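Local structure of adhesin (Streptococcus sanguinis SK1 = NCTC 7863, 6VT2) at residues 362-367 against 380-385. The protein binds sialylated O-glycans such as sialyl T antigen through two tandem Siglec-like modules, probably attaching the bacterium to host glycoproteins. Residues are numbered along the deposited sequence; the frame is centred on the assembly and turned at random.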
# COMPACT_ATOMS: atom_id res chain seq x y z
N GLY A 362 -38.31 3.33 18.50
CA GLY A 362 -37.38 3.12 17.41
C GLY A 362 -37.03 4.35 16.61
O GLY A 362 -36.11 4.29 15.79
N ASN A 363 -37.70 5.48 16.86
CA ASN A 363 -37.43 6.73 16.18
C ASN A 363 -36.84 7.76 17.13
O ASN A 363 -35.73 8.21 16.94
CB ASN A 363 -38.73 7.25 15.58
CG ASN A 363 -38.58 8.59 14.96
OD1 ASN A 363 -37.59 8.88 14.29
ND2 ASN A 363 -39.55 9.47 15.20
N LEU A 364 -37.57 8.15 18.14
CA LEU A 364 -37.09 9.09 19.14
C LEU A 364 -36.35 8.36 20.23
O LEU A 364 -36.50 7.15 20.37
CB LEU A 364 -38.27 9.82 19.74
CG LEU A 364 -39.15 10.52 18.72
CD1 LEU A 364 -40.29 11.24 19.42
CD2 LEU A 364 -38.35 11.40 17.87
N PRO A 365 -35.57 9.09 21.02
CA PRO A 365 -34.88 8.48 22.16
C PRO A 365 -35.87 7.78 23.05
O PRO A 365 -37.01 8.22 23.21
CB PRO A 365 -34.20 9.67 22.84
CG PRO A 365 -33.99 10.63 21.74
CD PRO A 365 -35.20 10.50 20.84
N ASN A 366 -35.42 6.68 23.63
CA ASN A 366 -36.27 5.94 24.53
C ASN A 366 -36.58 6.73 25.78
O ASN A 366 -37.51 6.36 26.50
CB ASN A 366 -35.64 4.63 24.93
CG ASN A 366 -35.47 3.68 23.75
OD1 ASN A 366 -36.29 3.59 22.85
ND2 ASN A 366 -34.40 2.98 23.75
N ASN A 367 -35.79 7.80 26.05
CA ASN A 367 -36.02 8.66 27.22
C ASN A 367 -36.55 10.04 26.83
O ASN A 367 -36.36 10.97 27.53
CB ASN A 367 -34.81 8.72 28.14
CG ASN A 367 -33.59 9.31 27.48
OD1 ASN A 367 -33.48 9.25 26.30
ND2 ASN A 367 -32.67 9.76 28.28
N VAL A 380 -42.89 17.30 22.85
CA VAL A 380 -41.90 16.26 22.91
C VAL A 380 -40.64 16.92 23.46
O VAL A 380 -40.12 17.87 22.87
CB VAL A 380 -41.65 15.68 21.53
CG1 VAL A 380 -40.62 14.62 21.55
CG2 VAL A 380 -42.94 15.15 20.91
N ILE A 381 -40.16 16.41 24.59
CA ILE A 381 -38.99 16.98 25.24
C ILE A 381 -37.86 15.97 25.22
O ILE A 381 -37.97 14.87 25.79
CB ILE A 381 -39.33 17.40 26.67
CG1 ILE A 381 -40.57 18.35 26.69
CG2 ILE A 381 -38.14 17.98 27.30
CD1 ILE A 381 -41.00 18.69 28.10
N TYR A 382 -36.79 16.33 24.55
CA TYR A 382 -35.65 15.46 24.39
C TYR A 382 -34.76 15.60 25.59
O TYR A 382 -34.84 16.58 26.33
CB TYR A 382 -34.88 15.85 23.14
CG TYR A 382 -35.69 15.64 21.92
CD1 TYR A 382 -35.83 14.37 21.40
CD2 TYR A 382 -36.34 16.69 21.30
CE1 TYR A 382 -36.62 14.13 20.32
CE2 TYR A 382 -37.11 16.45 20.19
CZ TYR A 382 -37.28 15.20 19.74
OH TYR A 382 -38.08 14.94 18.66
N PRO A 383 -33.95 14.60 25.86
CA PRO A 383 -33.26 14.55 27.16
C PRO A 383 -32.14 15.57 27.33
O PRO A 383 -31.59 15.66 28.43
CB PRO A 383 -32.77 13.10 27.21
CG PRO A 383 -32.85 12.58 25.90
CD PRO A 383 -33.96 13.31 25.19
N ASP A 384 -31.79 16.33 26.30
CA ASP A 384 -30.83 17.41 26.43
C ASP A 384 -31.54 18.73 26.69
O ASP A 384 -30.90 19.78 26.75
CB ASP A 384 -29.95 17.54 25.19
CG ASP A 384 -30.72 17.80 23.91
OD1 ASP A 384 -31.88 17.38 23.81
OD2 ASP A 384 -30.16 18.38 22.98
N ASP A 385 -32.87 18.72 26.85
CA ASP A 385 -33.58 19.95 27.09
C ASP A 385 -33.10 20.61 28.37
O ASP A 385 -33.04 19.97 29.41
CB ASP A 385 -35.08 19.67 27.18
CG ASP A 385 -35.92 20.91 27.35
OD1 ASP A 385 -36.11 21.65 26.38
OD2 ASP A 385 -36.40 21.12 28.47
O HOH W 1 -36.44 13.57 27.58
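L364 and P365 meet Y382 at the edge of its ring in an apolar contact. P365 CD lies in the ring plane, 3.9 Å from Y382 CE1, while L364 CD2 comes up beside the phenol end, 3.6 Å from the hydroxyl oxygen Y382 OH and 4.1 Å from Y382 CE1. The first torsion of L364 sets CG anti to the carbonyl carbon (chi1 -55°). From that branch point CD2 goes to Y382, and the other methyl, CD1, stands 4.0 Å from V380 CG1. Farther on, the amide of N367 turns a face to P383 CB and CG, the side chains crossing at about a right angle, with OD1 3.4 Å from P383 CG and ND2 3.5 Å from P383 CB.

Polar linkage is indirect, for no hydrogen bond runs straight between 362-367 and 380-385. One water instead donates to both backbones, to N367 O at 2.6 Å and to I381 O at 2.7 Å. Y382 OH is hydrogen-bonded to D393 OD2 of the calcium site, and its ring meets that of Y327, another residue of that site.

Here the loop linking helix 346-360 to strand 369-372 packs against the end of strand 378-381, the middle strand of a three-stranded antiparallel sheet, and the type I turn Y382-D385 that follows, beside the calcium site of an atypical Rib domain.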